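Local coordinates for protein ulvan Lyase-PL25 (Pseudoalteromonas sp. PLSV, PDB 5UAM) that cleaves ulvan, the sulfated rhamnose- and uronic acid-containing cell-wall polysaccharide of green seaweeds, as a beta-propeller polysaccharide lyase of family 25, at residues Y111-Y116 / N138-S143. Numbering follows the deposited sequence.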
ATOM      1  N   TYR A 111      -2.975   8.296 -20.362  1.00 14.51           N
ATOM      2  CA  TYR A 111      -1.591   7.934 -20.114  1.00 14.08           C
ATOM      3  C   TYR A 111      -1.491   7.168 -18.806  1.00 14.33           C
ATOM      4  O   TYR A 111      -2.186   7.478 -17.839  1.00 14.36           O
ATOM      5  CB  TYR A 111      -0.702   9.179 -20.076  1.00 14.86           C
ATOM      6  CG  TYR A 111      -0.600   9.844 -21.429  1.00 15.52           C
ATOM      7  CD1 TYR A 111       0.366   9.436 -22.344  1.00 16.59           C
ATOM      8  CD2 TYR A 111      -1.458  10.870 -21.804  1.00 17.63           C
ATOM      9  CE1 TYR A 111       0.475  10.029 -23.577  1.00 19.16           C
ATOM     10  CE2 TYR A 111      -1.350  11.471 -23.048  1.00 18.92           C
ATOM     11  CZ  TYR A 111      -0.384  11.038 -23.931  1.00 18.20           C
ATOM     12  OH  TYR A 111      -0.261  11.621 -25.183  1.00 21.80           O
ATOM     13  N   ILE A 112      -0.632   6.155 -18.782  1.00 14.75           N
ATOM     14  CA  ILE A 112      -0.414   5.354 -17.590  1.00 13.40           C
ATOM     15  C   ILE A 112       0.820   5.898 -16.893  1.00 14.32           C
ATOM     16  O   ILE A 112       1.890   6.028 -17.504  1.00 14.38           O
ATOM     17  CB  ILE A 112      -0.260   3.871 -17.953  1.00 14.03           C
ATOM     18  CG1 ILE A 112      -1.487   3.416 -18.758  1.00 19.88           C
ATOM     19  CG2 ILE A 112      -0.091   3.011 -16.699  1.00 14.64           C
ATOM     20  CD1 ILE A 112      -1.263   2.202 -19.563  1.00 35.27           C
ATOM     21  N   HIS A 113       0.671   6.221 -15.615  1.00 12.54           N
ATOM     22  CA  HIS A 113       1.747   6.725 -14.784  1.00 12.28           C
ATOM     23  C   HIS A 113       2.180   5.652 -13.809  1.00 11.51           C
ATOM     24  O   HIS A 113       1.344   4.949 -13.241  1.00 12.64           O
ATOM     25  CB  HIS A 113       1.246   7.905 -13.967  1.00 12.02           C
ATOM     26  CG  HIS A 113       0.875   9.080 -14.799  1.00 12.21           C
ATOM     27  ND1 HIS A 113       1.669  10.196 -14.922  1.00 13.59           N
ATOM     28  CD2 HIS A 113      -0.199   9.289 -15.591  1.00 13.58           C
ATOM     29  CE1 HIS A 113       1.086  11.059 -15.733  1.00 14.33           C
ATOM     30  NE2 HIS A 113      -0.054  10.530 -16.146  1.00 14.19           N
ATOM     31  N   ILE A 114       3.492   5.552 -13.613  1.00 11.89           N
ATOM     32  CA  ILE A 114       4.087   4.623 -12.667  1.00 11.36           C
ATOM     33  C   ILE A 114       4.994   5.433 -11.742  1.00 12.29           C
ATOM     34  O   ILE A 114       5.908   6.120 -12.202  1.00 12.52           O
ATOM     35  CB  ILE A 114       4.859   3.494 -13.377  1.00 11.29           C
ATOM     36  CG1 ILE A 114       3.884   2.589 -14.148  1.00 14.00           C
ATOM     37  CG2 ILE A 114       5.694   2.690 -12.383  1.00 13.91           C
ATOM     38  CD1 ILE A 114       3.039   1.701 -13.296  1.00 19.86           C
ATOM     39  N   PHE A 115       4.711   5.392 -10.446  1.00 11.88           N
ATOM     40  CA  PHE A 115       5.550   6.002  -9.423  1.00 10.24           C
ATOM     41  C   PHE A 115       6.321   4.877  -8.742  1.00 11.22           C
ATOM     42  O   PHE A 115       5.742   3.836  -8.435  1.00 12.69           O
ATOM     43  CB  PHE A 115       4.660   6.747  -8.421  1.00 12.35           C
ATOM     44  CG  PHE A 115       3.775   7.770  -9.067  1.00 11.50           C
ATOM     45  CD1 PHE A 115       4.219   9.058  -9.304  1.00 12.97           C
ATOM     46  CD2 PHE A 115       2.503   7.438  -9.454  1.00 11.95           C
ATOM     47  CE1 PHE A 115       3.400  10.004  -9.897  1.00 12.89           C
ATOM     48  CE2 PHE A 115       1.674   8.381 -10.054  1.00 13.01           C
ATOM     49  CZ  PHE A 115       2.129   9.658 -10.274  1.00 13.29           C
ATOM     50  N   TYR A 116       7.624   5.054  -8.556  1.00 10.95           N
ATOM     51  CA  TYR A 116       8.447   3.918  -8.160  1.00 11.68           C
ATOM     52  C   TYR A 116       9.818   4.396  -7.698  1.00 10.98           C
ATOM     53  O   TYR A 116      10.186   5.560  -7.863  1.00 11.91           O
ATOM     54  CB  TYR A 116       8.629   2.971  -9.352  1.00 11.35           C
ATOM     55  CG  TYR A 116       9.548   3.526 -10.424  1.00 11.56           C
ATOM     56  CD1 TYR A 116       9.103   4.470 -11.345  1.00 12.48           C
ATOM     57  CD2 TYR A 116      10.879   3.138 -10.497  1.00 12.37           C
ATOM     58  CE1 TYR A 116       9.958   4.990 -12.305  1.00 11.64           C
ATOM     59  CE2 TYR A 116      11.734   3.658 -11.445  1.00 14.11           C
ATOM     60  CZ  TYR A 116      11.274   4.588 -12.340  1.00 12.23           C
ATOM     61  OH  TYR A 116      12.141   5.101 -13.286  1.00 14.70           O
ATOM     62  N   ASN A 138      12.938   8.846  -5.472  1.00 12.48           N
ATOM     63  CA  ASN A 138      11.588   8.544  -5.921  1.00 11.92           C
ATOM     64  C   ASN A 138      11.379   9.084  -7.333  1.00 12.66           C
ATOM     65  O   ASN A 138      11.776  10.209  -7.653  1.00 14.75           O
ATOM     66  CB  ASN A 138      10.582   9.143  -4.942  1.00 12.07           C
ATOM     67  CG  ASN A 138       9.287   8.345  -4.844  1.00 13.22           C
ATOM     68  OD1 ASN A 138       9.266   7.111  -4.987  1.00 12.38           O
ATOM     69  ND2 ASN A 138       8.193   9.059  -4.564  1.00 14.93           N
ATOM     70  N   LYS A 139      10.723   8.287  -8.168  1.00 11.93           N
ATOM     71  CA  LYS A 139      10.691   8.502  -9.611  1.00 12.88           C
ATOM     72  C   LYS A 139       9.276   8.370 -10.150  1.00 11.27           C
ATOM     73  O   LYS A 139       8.374   7.822  -9.515  1.00 11.78           O
ATOM     74  CB  LYS A 139      11.602   7.515 -10.334  1.00 11.82           C
ATOM     75  CG  LYS A 139      13.073   7.784 -10.105  1.00 14.03           C
ATOM     76  CD  LYS A 139      13.945   6.631 -10.602  1.00 16.77           C
ATOM     77  CE  LYS A 139      15.411   6.939 -10.419  1.00 18.65           C
ATOM     78  NZ  LYS A 139      15.868   7.986 -11.401  1.00 21.82           N
ATOM     79  N   HIS A 140       9.099   8.879 -11.372  1.00 12.47           N
ATOM     80  CA  HIS A 140       7.784   8.945 -11.997  1.00 12.42           C
ATOM     81  C   HIS A 140       7.994   8.733 -13.485  1.00 12.81           C
ATOM     82  O   HIS A 140       8.683   9.529 -14.135  1.00 14.21           O
ATOM     83  CB  HIS A 140       7.162  10.307 -11.719  1.00 12.83           C
ATOM     84  CG  HIS A 140       5.866  10.578 -12.417  1.00 12.74           C
ATOM     85  ND1 HIS A 140       5.367  11.861 -12.553  1.00 13.39           N
ATOM     86  CD2 HIS A 140       4.970   9.758 -13.010  1.00 12.59           C
ATOM     87  CE1 HIS A 140       4.216  11.813 -13.200  1.00 13.69           C
ATOM     88  NE2 HIS A 140       3.956  10.550 -13.485  1.00 13.72           N
ATOM     89  N   ALA A 141       7.425   7.660 -14.018  1.00 11.56           N
ATOM     90  CA  ALA A 141       7.452   7.359 -15.435  1.00 12.57           C
ATOM     91  C   ALA A 141       6.045   7.462 -15.996  1.00 13.10           C
ATOM     92  O   ALA A 141       5.049   7.284 -15.292  1.00 13.05           O
ATOM     93  CB  ALA A 141       7.997   5.957 -15.682  1.00 14.85           C
ATOM     94  N   VAL A 142       5.954   7.728 -17.297  1.00 12.59           N
ATOM     95  CA  VAL A 142       4.649   7.820 -17.945  1.00 13.48           C
ATOM     96  C   VAL A 142       4.715   7.111 -19.291  1.00 12.20           C
ATOM     97  O   VAL A 142       5.743   7.117 -19.975  1.00 13.97           O
ATOM     98  CB  VAL A 142       4.195   9.289 -18.103  1.00 13.73           C
ATOM     99  CG1 VAL A 142       5.072  10.026 -19.070  1.00 16.90           C
ATOM    100  CG2 VAL A 142       2.723   9.350 -18.527  1.00 15.01           C
ATOM    101  N   SER A 143       3.605   6.495 -19.676  1.00 13.02           N
ATOM    102  CA  SER A 143       3.577   5.849 -20.983  1.00 12.88           C
ATOM    103  C   SER A 143       3.735   6.891 -22.086  1.00 14.49           C
ATOM    104  O   SER A 143       3.287   8.033 -21.955  1.00 14.61           O
ATOM    105  CB  SER A 143       2.291   5.039 -21.160  1.00 14.58           C
ATOM    106  OG  SER A 143       1.127   5.843 -21.183  1.00 15.01           O
TER
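The imidazole of His-140 carries the phenyl ring of Phe-115 over one face and His-113 at its edge. These groups line one face of the two central strands, 112-116 and 139-143, of a four-stranded antiparallel blade in the beta-propeller. Phe-115 CE1 lies over the centre of the His-140 imidazole; with the planes turned 23° apart and the ring centroids 4.4 Å apart, the pair is an offset stack. At the edge, His-113 ND1 and His-140 NE2 share a nearly straight hydrogen bond of 2.7 Å. One face of His-113 receives the methyl CG2 of Val-142, a CH-pi contact only 14° off the ring normal. His-113 NE2 bonds Asp-107 OD2 and His-140 ND1 bonds Asn-157 OD1; gripped at both nitrogens, each imidazole is probably held against a flip. On the other face of the sheet, Tyr-116 has CG between its backbone N and carbonyl carbon (chi1 72°), which lays the ring across Lys-139: Lys-139 CB stands 3.6 Å from Tyr-116 CZ over one ring face, while Tyr-116 CE1 meets the methyl of Ala-141. Tyr-116 OH is hydrogen-bonded to Ile-84 N. An alanine in place of Tyr-116 would probably leave Lys-139 CB and Ala-141 CB facing a gap and Ile-84 N without its hydroxyl partner. Antiparallel pairing rests on reciprocal bonds, Ile-114 N to Ala-141 O at 2.9 Å and Ala-141 N to Ile-114 O at 2.8 Å, repeated between Tyr-116 and Lys-139. At the far end, Ser-143 OG, also bonded to Arg-145 O, accepts a hydrogen bond from Ile-112 N at 3.0 Å.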